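Local atomic coordinates of peptidase, zinc-dependent (Methanocorpusculum labreanum, PDB entry 3LMC), a protein that probably cleaves peptide bonds as a zinc-dependent metallopeptidase of the archaemetzincin (M54) family, and also holds an iron ion in a four-cysteine site. Residues Lys90-Thr95 against His149-Leu154; Phe106-Ala111 against His123-Glu128; Pro18-Leu23 against Val31-Asp36. All blocks are in the same frame, centred on the assembly; numbering follows the deposited sequence.

Contact 1: residues Lys90-Thr95 against His149-Leu154. With ZN (zinc ion), chain C.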
ATOM      1  N   LYS A  90      -9.716  -5.617   0.871  1.00 12.26           N
ATOM      2  CA  LYS A  90      -8.298  -5.381   1.055  1.00 14.77           C
ATOM      3  C   LYS A  90      -8.088  -3.884   1.113  1.00 20.03           C
ATOM      4  O   LYS A  90      -8.701  -3.147   0.346  1.00 22.05           O
ATOM      5  CB  LYS A  90      -7.518  -5.947  -0.126  1.00 14.46           C
ATOM      6  CG  LYS A  90      -7.790  -7.426  -0.413  1.00 15.91           C
ATOM      7  CD  LYS A  90      -7.642  -8.291   0.822  1.00 14.92           C
ATOM      8  CE  LYS A  90      -7.768  -9.805   0.451  1.00 16.72           C
ATOM      9  NZ  LYS A  90      -7.654 -10.659   1.678  1.00 13.29           N
ATOM     10  N   ILE A  91      -7.230  -3.429   2.017  1.00 21.19           N
ATOM     11  CA  ILE A  91      -6.907  -2.009   2.090  1.00 17.99           C
ATOM     12  C   ILE A  91      -5.417  -1.745   1.927  1.00 17.18           C
ATOM     13  O   ILE A  91      -4.595  -2.394   2.570  1.00 17.89           O
ATOM     14  CB  ILE A  91      -7.361  -1.419   3.426  1.00 17.06           C
ATOM     15  CG1 ILE A  91      -8.886  -1.517   3.534  1.00 18.16           C
ATOM     16  CG2 ILE A  91      -6.839   0.019   3.600  1.00 15.84           C
ATOM     17  CD1 ILE A  91      -9.426  -1.218   4.930  1.00 20.16           C
ATOM     18  N   LEU A  92      -5.086  -0.785   1.068  1.00 18.08           N
ATOM     19  CA  LEU A  92      -3.736  -0.233   0.995  1.00 15.37           C
ATOM     20  C   LEU A  92      -3.770   1.189   1.556  1.00 16.85           C
ATOM     21  O   LEU A  92      -4.416   2.077   0.987  1.00 17.98           O
ATOM     22  CB  LEU A  92      -3.231  -0.203  -0.454  1.00 10.18           C
ATOM     23  CG  LEU A  92      -1.900   0.541  -0.694  1.00 13.36           C
ATOM     24  CD1 LEU A  92      -0.784  -0.048   0.157  1.00  7.04           C
ATOM     25  CD2 LEU A  92      -1.479   0.577  -2.182  1.00 12.93           C
ATOM     26  N   LEU A  93      -3.074   1.402   2.670  1.00 17.73           N
ATOM     27  CA  LEU A  93      -2.948   2.727   3.280  1.00 15.86           C
ATOM     28  C   LEU A  93      -1.722   3.447   2.684  1.00 16.69           C
ATOM     29  O   LEU A  93      -0.621   2.891   2.633  1.00 19.18           O
ATOM     30  CB  LEU A  93      -2.777   2.581   4.795  1.00 18.47           C
ATOM     31  CG  LEU A  93      -3.130   3.686   5.802  1.00 24.12           C
ATOM     32  CD1 LEU A  93      -2.084   3.773   6.916  1.00 23.47           C
ATOM     33  CD2 LEU A  93      -3.357   5.027   5.157  1.00 10.34           C
ATOM     34  N   VAL A  94      -1.922   4.674   2.220  1.00 11.76           N
ATOM     35  CA  VAL A  94      -0.815   5.515   1.742  1.00 12.22           C
ATOM     36  C   VAL A  94      -0.611   6.579   2.802  1.00 14.46           C
ATOM     37  O   VAL A  94      -1.480   7.425   3.001  1.00 21.53           O
ATOM     38  CB  VAL A  94      -1.159   6.178   0.406  1.00  7.10           C
ATOM     39  CG1 VAL A  94      -0.069   7.165  -0.006  1.00 12.47           C
ATOM     40  CG2 VAL A  94      -1.350   5.117  -0.666  1.00 14.27           C
ATOM     41  N   THR A  95       0.519   6.518   3.504  1.00 15.72           N
ATOM     42  CA  THR A  95       0.733   7.334   4.698  1.00 12.86           C
ATOM     43  C   THR A  95       1.982   8.208   4.572  1.00 11.92           C
ATOM     44  O   THR A  95       2.963   7.804   3.947  1.00 18.84           O
ATOM     45  CB  THR A  95       0.909   6.436   5.939  1.00 15.02           C
ATOM     46  OG1 THR A  95       1.229   7.247   7.085  1.00 19.96           O
ATOM     47  CG2 THR A  95       2.050   5.457   5.708  1.00 14.25           C
ATOM     48  N   HIS A 149       2.973  -3.895  -5.383  1.00 15.93           N
ATOM     49  CA  HIS A 149       3.805  -4.914  -4.747  1.00 20.92           C
ATOM     50  C   HIS A 149       3.156  -5.409  -3.450  1.00 21.59           C
ATOM     51  O   HIS A 149       2.873  -6.590  -3.305  1.00 20.69           O
ATOM     52  CB  HIS A 149       5.187  -4.327  -4.449  1.00 25.84           C
ATOM     53  CG  HIS A 149       6.089  -5.254  -3.702  1.00 34.65           C
ATOM     54  ND1 HIS A 149       7.050  -6.019  -4.326  1.00 42.76           N
ATOM     55  CD2 HIS A 149       6.176  -5.544  -2.382  1.00 33.20           C
ATOM     56  CE1 HIS A 149       7.686  -6.746  -3.425  1.00 38.51           C
ATOM     57  NE2 HIS A 149       7.176  -6.474  -2.240  1.00 33.85           N
ATOM     58  N   GLU A 150       2.918  -4.490  -2.519  1.00 16.17           N
ATOM     59  CA  GLU A 150       2.278  -4.806  -1.256  1.00 17.28           C
ATOM     60  C   GLU A 150       0.936  -5.493  -1.449  1.00 19.04           C
ATOM     61  O   GLU A 150       0.647  -6.458  -0.757  1.00 17.60           O
ATOM     62  CB  GLU A 150       2.082  -3.549  -0.412  1.00 18.61           C
ATOM     63  CG  GLU A 150       3.353  -2.742  -0.150  1.00 21.58           C
ATOM     64  CD  GLU A 150       4.483  -3.587   0.407  1.00 32.99           C
ATOM     65  OE1 GLU A 150       4.296  -4.803   0.620  1.00 37.24           O
ATOM     66  OE2 GLU A 150       5.572  -3.034   0.643  1.00 39.31           O
ATOM     67  N   ILE A 151       0.126  -4.993  -2.382  1.00 13.03           N
ATOM     68  CA  ILE A 151      -1.189  -5.569  -2.658  1.00 16.79           C
ATOM     69  C   ILE A 151      -1.093  -6.968  -3.267  1.00 23.68           C
ATOM     70  O   ILE A 151      -1.964  -7.814  -3.049  1.00 21.65           O
ATOM     71  CB  ILE A 151      -2.018  -4.684  -3.607  1.00 13.71           C
ATOM     72  CG1 ILE A 151      -2.529  -3.440  -2.859  1.00 16.31           C
ATOM     73  CG2 ILE A 151      -3.211  -5.473  -4.133  1.00 14.31           C
ATOM     74  CD1 ILE A 151      -3.129  -2.358  -3.788  1.00 18.25           C
ATOM     75  N   GLY A 152      -0.042  -7.202  -4.049  1.00 21.03           N
ATOM     76  CA  GLY A 152       0.213  -8.524  -4.574  1.00 16.26           C
ATOM     77  C   GLY A 152       0.383  -9.508  -3.430  1.00 21.11           C
ATOM     78  O   GLY A 152      -0.195 -10.588  -3.465  1.00 24.35           O
ATOM     79  N   HIS A 153       1.173  -9.138  -2.418  1.00 20.80           N
ATOM     80  CA  HIS A 153       1.307  -9.958  -1.205  1.00 23.93           C
ATOM     81  C   HIS A 153      -0.047 -10.331  -0.582  1.00 23.52           C
ATOM     82  O   HIS A 153      -0.253 -11.444  -0.125  1.00 23.61           O
ATOM     83  CB  HIS A 153       2.094  -9.212  -0.138  1.00 20.27           C
ATOM     84  CG  HIS A 153       3.557  -9.129  -0.394  1.00 21.81           C
ATOM     85  ND1 HIS A 153       4.306 -10.212  -0.797  1.00 23.22           N
ATOM     86  CD2 HIS A 153       4.429  -8.101  -0.246  1.00 20.91           C
ATOM     87  CE1 HIS A 153       5.570  -9.848  -0.914  1.00 22.38           C
ATOM     88  NE2 HIS A 153       5.670  -8.574  -0.581  1.00 23.43           N
ATOM     89  N   LEU A 154      -0.960  -9.372  -0.529  1.00 21.20           N
ATOM     90  CA  LEU A 154      -2.282  -9.641   0.026  1.00 18.13           C
ATOM     91  C   LEU A 154      -2.996 -10.768  -0.747  1.00 23.99           C
ATOM     92  O   LEU A 154      -3.903 -11.429  -0.227  1.00 22.57           O
ATOM     93  CB  LEU A 154      -3.109  -8.350   0.036  1.00 18.50           C
ATOM     94  CG  LEU A 154      -3.131  -7.569   1.356  1.00 21.65           C
ATOM     95  CD1 LEU A 154      -1.908  -7.820   2.240  1.00 19.85           C
ATOM     96  CD2 LEU A 154      -3.368  -6.093   1.127  1.00 14.93           C
TER
HETATM   97 ZN    ZN C 212       7.489  -7.371  -0.260  1.00 38.63          ZN
HETATM   98  O   HOH W   1      -5.017 -10.704   2.190  1.00 29.31           O
HETATM   99  O   HOH W   2       6.845  -5.903   1.485  1.00 23.59           O

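Contact 2: residues Phe106-Ala111 against His123-Glu128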
ATOM      1  N   PHE A 106      14.339   0.670   7.702  1.00 23.91           N
ATOM      2  CA  PHE A 106      13.146   1.319   7.189  1.00 21.71           C
ATOM      3  C   PHE A 106      12.506   0.395   6.157  1.00 22.00           C
ATOM      4  O   PHE A 106      13.127  -0.555   5.702  1.00 25.62           O
ATOM      5  CB  PHE A 106      13.506   2.648   6.525  1.00 20.09           C
ATOM      6  CG  PHE A 106      14.117   2.493   5.162  1.00 20.78           C
ATOM      7  CD1 PHE A 106      15.492   2.392   5.014  1.00 24.22           C
ATOM      8  CD2 PHE A 106      13.313   2.418   4.025  1.00 17.26           C
ATOM      9  CE1 PHE A 106      16.063   2.236   3.755  1.00 29.74           C
ATOM     10  CE2 PHE A 106      13.881   2.262   2.761  1.00 25.08           C
ATOM     11  CZ  PHE A 106      15.255   2.173   2.627  1.00 28.41           C
ATOM     12  N   VAL A 107      11.266   0.678   5.783  1.00 20.91           N
ATOM     13  CA  VAL A 107      10.654   0.032   4.630  1.00 19.51           C
ATOM     14  C   VAL A 107       9.903   1.094   3.830  1.00 17.18           C
ATOM     15  O   VAL A 107       9.460   2.093   4.398  1.00 20.55           O
ATOM     16  CB  VAL A 107       9.684  -1.123   5.048  1.00 15.84           C
ATOM     17  CG1 VAL A 107      10.427  -2.207   5.820  1.00 17.80           C
ATOM     18  CG2 VAL A 107       8.529  -0.604   5.887  1.00 13.83           C
ATOM     19  N   PHE A 108       9.775   0.899   2.520  1.00 18.67           N
ATOM     20  CA  PHE A 108       8.887   1.733   1.705  1.00 19.53           C
ATOM     21  C   PHE A 108       7.425   1.294   1.939  1.00 16.35           C
ATOM     22  O   PHE A 108       6.488   2.055   1.721  1.00 19.60           O
ATOM     23  CB  PHE A 108       9.198   1.597   0.205  1.00 18.81           C
ATOM     24  CG  PHE A 108      10.601   2.005  -0.197  1.00 17.06           C
ATOM     25  CD1 PHE A 108      11.040   3.303  -0.031  1.00 16.18           C
ATOM     26  CD2 PHE A 108      11.456   1.081  -0.796  1.00 18.81           C
ATOM     27  CE1 PHE A 108      12.327   3.684  -0.430  1.00 18.07           C
ATOM     28  CE2 PHE A 108      12.736   1.444  -1.188  1.00 19.58           C
ATOM     29  CZ  PHE A 108      13.171   2.752  -1.009  1.00 19.70           C
ATOM     30  N   GLY A 109       7.236   0.056   2.364  1.00 15.78           N
ATOM     31  CA  GLY A 109       5.892  -0.457   2.590  1.00 14.71           C
ATOM     32  C   GLY A 109       5.913  -1.812   3.265  1.00 17.89           C
ATOM     33  O   GLY A 109       6.981  -2.366   3.501  1.00 16.73           O
ATOM     34  N   LEU A 110       4.736  -2.362   3.559  1.00 15.65           N
ATOM     35  CA  LEU A 110       4.650  -3.634   4.249  1.00 16.56           C
ATOM     36  C   LEU A 110       3.247  -4.189   4.083  1.00 20.61           C
ATOM     37  O   LEU A 110       2.299  -3.429   3.899  1.00 17.31           O
ATOM     38  CB  LEU A 110       4.949  -3.441   5.733  1.00 12.67           C
ATOM     39  CG  LEU A 110       5.224  -4.692   6.553  1.00 22.10           C
ATOM     40  CD1 LEU A 110       6.495  -5.354   6.047  1.00 25.23           C
ATOM     41  CD2 LEU A 110       5.368  -4.334   8.008  1.00 20.73           C
ATOM     42  N   ALA A 111       3.108  -5.508   4.154  1.00 15.12           N
ATOM     43  CA  ALA A 111       1.797  -6.134   3.983  1.00 12.96           C
ATOM     44  C   ALA A 111       1.565  -7.129   5.101  1.00 18.50           C
ATOM     45  O   ALA A 111       2.522  -7.704   5.620  1.00 17.24           O
ATOM     46  CB  ALA A 111       1.720  -6.830   2.633  1.00 14.45           C
ATOM     47  N   HIS A 123       7.240   8.708   2.062  1.00 17.39           N
ATOM     48  CA  HIS A 123       8.259   9.541   2.720  1.00 16.18           C
ATOM     49  C   HIS A 123       9.630   9.438   2.066  1.00 16.60           C
ATOM     50  O   HIS A 123      10.317  10.438   1.913  1.00 18.67           O
ATOM     51  CB  HIS A 123       8.383   9.226   4.207  1.00 20.92           C
ATOM     52  CG  HIS A 123       9.190  10.239   4.965  1.00 25.06           C
ATOM     53  ND1 HIS A 123      10.474   9.994   5.404  1.00 25.04           N
ATOM     54  CD2 HIS A 123       8.904  11.512   5.330  1.00 27.33           C
ATOM     55  CE1 HIS A 123      10.933  11.059   6.037  1.00 29.11           C
ATOM     56  NE2 HIS A 123      10.003  11.998   6.003  1.00 32.96           N
ATOM     57  N   ARG A 124      10.034   8.228   1.689  1.00 15.30           N
ATOM     58  CA  ARG A 124      11.309   8.036   1.006  1.00 14.73           C
ATOM     59  C   ARG A 124      11.182   7.830  -0.503  1.00 20.24           C
ATOM     60  O   ARG A 124      12.177   7.536  -1.182  1.00 21.18           O
ATOM     61  CB  ARG A 124      12.065   6.876   1.637  1.00 17.25           C
ATOM     62  CG  ARG A 124      12.498   7.191   3.073  1.00 21.07           C
ATOM     63  CD  ARG A 124      13.269   6.047   3.686  1.00 18.55           C
ATOM     64  NE  ARG A 124      13.437   6.225   5.123  1.00 16.38           N
ATOM     65  CZ  ARG A 124      14.603   6.224   5.754  1.00 21.78           C
ATOM     66  NH1 ARG A 124      15.734   6.067   5.077  1.00 23.92           N
ATOM     67  NH2 ARG A 124      14.637   6.359   7.071  1.00 21.68           N
ATOM     68  N   LEU A 125       9.963   7.981  -1.018  1.00 17.19           N
ATOM     69  CA  LEU A 125       9.698   7.874  -2.453  1.00 19.39           C
ATOM     70  C   LEU A 125       9.729   9.245  -3.113  1.00 24.17           C
ATOM     71  O   LEU A 125      10.095   9.374  -4.283  1.00 30.12           O
ATOM     72  CB  LEU A 125       8.334   7.208  -2.702  1.00 16.65           C
ATOM     73  CG  LEU A 125       8.168   5.838  -2.043  1.00 20.78           C
ATOM     74  CD1 LEU A 125       6.821   5.154  -2.408  1.00 15.28           C
ATOM     75  CD2 LEU A 125       9.352   4.934  -2.409  1.00 18.38           C
ATOM     76  N   GLN A 126       9.347  10.266  -2.348  1.00 18.29           N
ATOM     77  CA  GLN A 126       9.366  11.641  -2.811  1.00 18.80           C
ATOM     78  C   GLN A 126      10.793  12.114  -3.141  1.00 18.11           C
ATOM     79  O   GLN A 126      11.736  11.879  -2.375  1.00 15.68           O
ATOM     80  CB  GLN A 126       8.720  12.555  -1.753  1.00 17.98           C
ATOM     81  CG  GLN A 126       9.410  12.515  -0.393  1.00 25.73           C
ATOM     82  CD  GLN A 126       8.855  13.547   0.584  1.00 32.22           C
ATOM     83  OE1 GLN A 126       8.145  14.485   0.190  1.00 31.66           O
ATOM     84  NE2 GLN A 126       9.183  13.383   1.865  1.00 25.26           N
ATOM     85  N   ASN A 127      10.952  12.761  -4.289  1.00 21.41           N
ATOM     86  CA  ASN A 127      12.215  13.424  -4.620  1.00 21.42           C
ATOM     87  C   ASN A 127      12.734  14.298  -3.464  1.00 21.50           C
ATOM     88  O   ASN A 127      13.930  14.332  -3.182  1.00 26.90           O
ATOM     89  CB  ASN A 127      12.042  14.314  -5.860  1.00 19.01           C
ATOM     90  CG  ASN A 127      12.412  13.615  -7.164  1.00 19.98           C
ATOM     91  OD1 ASN A 127      12.635  12.406  -7.208  1.00 22.76           O
ATOM     92  ND2 ASN A 127      12.481  14.396  -8.244  1.00 22.35           N
ATOM     93  N   GLU A 128      11.837  15.028  -2.811  1.00 17.53           N
ATOM     94  CA  GLU A 128      12.244  15.966  -1.769  1.00 21.60           C
ATOM     95  C   GLU A 128      13.036  15.329  -0.625  1.00 25.79           C
ATOM     96  O   GLU A 128      13.865  15.990  -0.010  1.00 27.95           O
ATOM     97  CB  GLU A 128      11.043  16.715  -1.205  1.00 20.65           C
ATOM     98  CG  GLU A 128      10.366  17.632  -2.218  1.00 21.98           C
ATOM     99  CD  GLU A 128       9.236  16.930  -2.956  1.00 28.05           C
ATOM    100  OE1 GLU A 128       9.357  15.717  -3.239  1.00 22.92           O
ATOM    101  OE2 GLU A 128       8.217  17.590  -3.244  1.00 30.68           O
TER

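Contact 3: residues Pro18-Leu23 against Val31-Asp36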
ATOM      1  N   PRO A  18      -4.671   9.519 -10.059  1.00 23.59           N
ATOM      2  CA  PRO A  18      -3.766   8.787 -10.957  1.00 24.98           C
ATOM      3  C   PRO A  18      -3.233   7.506 -10.323  1.00 23.17           C
ATOM      4  O   PRO A  18      -3.200   6.464 -10.974  1.00 25.49           O
ATOM      5  CB  PRO A  18      -2.605   9.775 -11.191  1.00 25.26           C
ATOM      6  CG  PRO A  18      -3.149  11.093 -10.857  1.00 25.57           C
ATOM      7  CD  PRO A  18      -4.181  10.881  -9.781  1.00 22.15           C
ATOM      8  N   VAL A  19      -2.812   7.579  -9.067  1.00 19.28           N
ATOM      9  CA  VAL A  19      -2.333   6.381  -8.385  1.00 16.01           C
ATOM     10  C   VAL A  19      -3.406   5.284  -8.336  1.00 18.07           C
ATOM     11  O   VAL A  19      -3.153   4.115  -8.648  1.00 16.37           O
ATOM     12  CB  VAL A  19      -1.850   6.695  -6.966  1.00 13.36           C
ATOM     13  CG1 VAL A  19      -1.660   5.386  -6.175  1.00 17.37           C
ATOM     14  CG2 VAL A  19      -0.550   7.492  -7.037  1.00 10.30           C
ATOM     15  N   SER A  20      -4.611   5.670  -7.944  1.00 17.21           N
ATOM     16  CA  SER A  20      -5.752   4.766  -7.972  1.00 13.00           C
ATOM     17  C   SER A  20      -5.931   4.115  -9.359  1.00 17.25           C
ATOM     18  O   SER A  20      -6.164   2.916  -9.465  1.00 19.82           O
ATOM     19  CB  SER A  20      -7.013   5.554  -7.625  1.00 22.00           C
ATOM     20  OG  SER A  20      -8.147   4.716  -7.688  1.00 39.27           O
ATOM     21  N   GLU A  21      -5.835   4.910 -10.421  1.00 15.04           N
ATOM     22  CA  GLU A  21      -6.152   4.415 -11.768  1.00 21.58           C
ATOM     23  C   GLU A  21      -5.078   3.491 -12.318  1.00 18.94           C
ATOM     24  O   GLU A  21      -5.395   2.500 -12.968  1.00 20.09           O
ATOM     25  CB  GLU A  21      -6.429   5.587 -12.729  1.00 18.96           C
ATOM     26  CG  GLU A  21      -7.704   6.340 -12.352  1.00 29.95           C
ATOM     27  CD  GLU A  21      -7.857   7.659 -13.069  1.00 38.94           C
ATOM     28  OE1 GLU A  21      -7.041   7.949 -13.973  1.00 43.40           O
ATOM     29  OE2 GLU A  21      -8.804   8.403 -12.728  1.00 40.08           O
ATOM     30  N   GLU A  22      -3.815   3.809 -12.038  1.00 18.77           N
ATOM     31  CA  GLU A  22      -2.689   2.968 -12.453  1.00 17.93           C
ATOM     32  C   GLU A  22      -2.563   1.692 -11.610  1.00 21.21           C
ATOM     33  O   GLU A  22      -2.118   0.652 -12.106  1.00 21.07           O
ATOM     34  CB  GLU A  22      -1.390   3.758 -12.364  1.00 16.37           C
ATOM     35  CG  GLU A  22      -1.373   5.029 -13.177  1.00 15.08           C
ATOM     36  CD  GLU A  22       0.045   5.478 -13.520  1.00 21.17           C
ATOM     37  OE1 GLU A  22       1.004   4.732 -13.221  1.00 22.49           O
ATOM     38  OE2 GLU A  22       0.195   6.561 -14.112  1.00 21.04           O
ATOM     39  N   LEU A  23      -2.926   1.777 -10.331  1.00 16.26           N
ATOM     40  CA  LEU A  23      -2.956   0.593  -9.496  1.00 15.82           C
ATOM     41  C   LEU A  23      -3.999  -0.324 -10.095  1.00 19.90           C
ATOM     42  O   LEU A  23      -3.770  -1.520 -10.251  1.00 19.54           O
ATOM     43  CB  LEU A  23      -3.322   0.926  -8.049  1.00 19.40           C
ATOM     44  CG  LEU A  23      -2.198   1.338  -7.092  1.00 21.70           C
ATOM     45  CD1 LEU A  23      -2.748   1.585  -5.685  1.00 20.34           C
ATOM     46  CD2 LEU A  23      -1.121   0.254  -7.071  1.00 25.06           C
ATOM     47  N   VAL A  31     -10.284  -0.528  -8.182  1.00 22.06           N
ATOM     48  CA  VAL A  31      -9.691  -0.011  -6.962  1.00 23.50           C
ATOM     49  C   VAL A  31     -10.467   1.233  -6.564  1.00 27.67           C
ATOM     50  O   VAL A  31     -10.567   2.188  -7.341  1.00 30.54           O
ATOM     51  CB  VAL A  31      -8.203   0.359  -7.197  1.00 24.44           C
ATOM     52  CG1 VAL A  31      -7.611   1.099  -5.993  1.00 27.60           C
ATOM     53  CG2 VAL A  31      -7.399  -0.875  -7.518  1.00 18.87           C
ATOM     54  N   SER A  32     -11.034   1.217  -5.363  1.00 25.68           N
ATOM     55  CA  SER A  32     -11.803   2.351  -4.865  1.00 20.42           C
ATOM     56  C   SER A  32     -10.922   3.280  -4.038  1.00 21.76           C
ATOM     57  O   SER A  32     -10.097   2.819  -3.250  1.00 31.09           O
ATOM     58  CB  SER A  32     -12.986   1.865  -4.031  1.00 25.10           C
ATOM     59  OG  SER A  32     -13.654   2.960  -3.416  1.00 32.68           O
ATOM     60  N   ARG A  33     -11.118   4.582  -4.218  0.50  6.40           N
ATOM     61  CA  ARG A  33     -10.257   5.601  -3.640  0.50  4.68           C
ATOM     62  C   ARG A  33     -10.916   6.318  -2.466  0.50  6.39           C
ATOM     63  O   ARG A  33     -12.043   6.802  -2.576  0.50  5.46           O
ATOM     64  CB  ARG A  33      -9.893   6.614  -4.723  0.50  3.10           C
ATOM     65  CG  ARG A  33      -8.818   7.603  -4.337  0.50  7.03           C
ATOM     66  CD  ARG A  33      -8.399   8.399  -5.553  0.50  5.76           C
ATOM     67  NE  ARG A  33      -9.430   9.336  -5.973  0.50 13.60           N
ATOM     68  CZ  ARG A  33     -10.258   9.139  -6.993  0.50 18.39           C
ATOM     69  NH1 ARG A  33     -10.191   8.021  -7.715  0.50 15.29           N
ATOM     70  NH2 ARG A  33     -11.152  10.072  -7.290  0.50 19.94           N
ATOM     71  N   ILE A  34     -10.211   6.371  -1.338  1.00 13.38           N
ATOM     72  CA  ILE A  34     -10.621   7.185  -0.193  1.00 16.25           C
ATOM     73  C   ILE A  34      -9.505   8.186   0.078  1.00 20.97           C
ATOM     74  O   ILE A  34      -8.413   7.784   0.475  1.00 26.45           O
ATOM     75  CB  ILE A  34     -10.812   6.335   1.094  1.00 19.76           C
ATOM     76  CG1 ILE A  34     -11.821   5.212   0.885  1.00 25.47           C
ATOM     77  CG2 ILE A  34     -11.249   7.217   2.263  1.00 24.86           C
ATOM     78  CD1 ILE A  34     -11.731   4.114   1.967  1.00 27.81           C
ATOM     79  N   ASP A  35      -9.746   9.480  -0.135  1.00 18.66           N
ATOM     80  CA  ASP A  35      -8.661  10.441   0.057  1.00 16.36           C
ATOM     81  C   ASP A  35      -9.100  11.699   0.790  1.00 23.71           C
ATOM     82  O   ASP A  35      -8.512  12.771   0.611  1.00 23.05           O
ATOM     83  CB  ASP A  35      -7.991  10.798  -1.271  1.00 18.74           C
ATOM     84  CG  ASP A  35      -8.914  11.543  -2.218  1.00 31.74           C
ATOM     85  OD1 ASP A  35     -10.046  11.893  -1.819  1.00 32.69           O
ATOM     86  OD2 ASP A  35      -8.498  11.789  -3.377  1.00 43.74           O
ATOM     87  N   ASP A  36     -10.129  11.561   1.622  1.00 21.13           N
ATOM     88  CA  ASP A  36     -10.655  12.696   2.366  1.00 24.22           C
ATOM     89  C   ASP A  36     -10.531  12.460   3.862  1.00 27.00           C
ATOM     90  O   ASP A  36     -11.526  12.497   4.578  1.00 33.41           O
ATOM     91  CB  ASP A  36     -12.119  12.974   1.993  1.00 27.26           C
ATOM     92  CG  ASP A  36     -13.052  11.811   2.324  1.00 34.02           C
ATOM     93  OD1 ASP A  36     -12.566  10.667   2.460  1.00 39.39           O
ATOM     94  OD2 ASP A  36     -14.276  12.048   2.444  1.00 34.46           O
TER

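Contact 1: residues Lys90-Thr95 against His149-Leu154
The imidazole rings of H149 and H153, on the same helical turn as I151, which packs against strand residue L92, have E150 and water 2 at their edges. H149 has CD of E150 and water 2 in its plane; H153 has OE1 of E150 in its plane in the same way. NE2 of H149 and NE2 of H153 each bind the zinc ion at 2.2 Å, and H159 supplies a third nitrogen. Both rings are also fixed through their other nitrogen, H149 ND1 bonding to O of I166 and H153 ND1 to O of L157. H149 reaches the metal with CG anti to its backbone N (chi1 176°), whereas H153, one turn later, places CG beside its N. E150 is folded back at chi2 (-52°), which brings its carboxylate to water 2: the water lies 2.4 Å from zinc and donates to E150 OE1 at 2.9 Å. This is the HExxHxxGxxH zinc motif of metzincin-type peptidases, in which the glutamate next to the first histidine generally works on the metal-bound water. Helix segment 149-154 runs back along the central strand 90-94, nearly antiparallel (156°), the segment axes 9.3 Å apart at closest approach. The direct side-chain contact is mainly apolar. L92 and I151 cross at about a right angle, CD2 of L92 touching CD1 of I151 at 3.7 Å, while CD2 of L154 lies 4.2 Å from I91 O and near CB of K90. At the end of the interface the strand's lysine is tied to the helix through water: K90 NZ donates to water 1 at 2.7 Å, and water 1 donates to L154 O at 2.8 Å. K90 NZ also bonds directly to O of H86.

Contact 2: residues Phe106-Ala111 against His123-Glu128
F106 and R124 form an offset cation-pi stack where strand 106-112, the antiparallel edge strand of the five-stranded sheet, meets the loop that follows strand 117-120. In metzincin-type peptidases an antiparallel edge strand of this kind borders the active-site cleft. The guanidinium lies flat on the F106 ring, planes 1° apart and centres 4.3 Å apart, and is displaced so that CZ is over the CB-CG side of the ring. F106 CG sits between its backbone N and carbonyl carbon (chi1 77°), turning the ring face to the arginine. The R124 chain, extended from CG to NE, lays its CD over the same face, a CH-pi contact 4.0 Å from the ring centroid. R124 NE also forms a salt bridge with D98. F108 makes the next contact. Its ring receives CE2 of F106 on one face, and CB of R124 comes to its edge, 3.8 Å from CE1. L125 approaches the ring obliquely, with CD2 only 3.3 Å from F108 CD1, a tight apolar fit; L173 and L176 of helix 173-178 touch both side chains. Within the loop, NE2 of Q126 donates to O of H123 at 3.2 Å.

Contact 3: residues Pro18-Leu23 against Val31-Asp36
Apolar contact comes first: V31, of strand 31-34, packs against helix 16-27 between S20 and L23. Its CG2, beside the backbone N, faces the later of these two helix residues, 4.5 Å from CB of L23. L23 also touches L5 of the neighbouring strand 3-7. The second kind of contact is between polar and aliphatic groups round S20, whose small side chain is consistent with the close approach of the backbones, 6.3 Å from CA of S20 to CA of V31. The other methyl of V31, CG1, anti to the backbone N, lies 4.0 Å from OG of S20. S20 OG is 3.5 Å from V31 O, near but without a hydrogen bond between them. The aliphatic part of R33 then lies alongside the serine, CD resting 3.8 Å from S20 CB. A trans first torsion (chi1 -170°) directs R33 toward the helix, and a bend at chi3 (71°) swings the guanidinium round, so that S20 OG stands at its edge and in its plane, 3.9 Å from NH1. Charge makes up the third kind, and it is loose. D35 OD2 also lies in the guanidinium plane, in a long salt bridge of 3.7 Å to R33 NE. E21 keeps its carboxylate 5.2 Å from R33, measured from OE2 to NH1; it is paired instead with R17 one turn earlier, so the electrostatic pull between E21 and R33 is probably modest. The axes of segments 18-23 and 31-34 are nearly antiparallel (165°). S32 and I34, alternating with V31 and R33, are joined through their backbones to strand 3-7. Strand 3-7, helix 16-27 and strand 31-34 thus form a beta-alpha-beta crossover, with strand 31-34 returning parallel to strand 3-7 at one border of the sheet.

All three contacts lean on the same five-stranded sheet, at its middle and at its two outermost strands. Contact 1 is the core: every touching residue is buried and its helix also carries the zinc ligands. Contacts 2 and 3 are partly buried, and each includes an arginine, stacked on a ring in contact 2 but laid along a serine in contact 3. Contacts 1 and 2 meet where E150 and H153 pack against G109, L110 and A111, bringing the edge strand beside the zinc site. Contact 3 meets contact 1 through L23 on L92, while contacts 2 and 3 do not touch, their nearest atoms being about 9 Å apart.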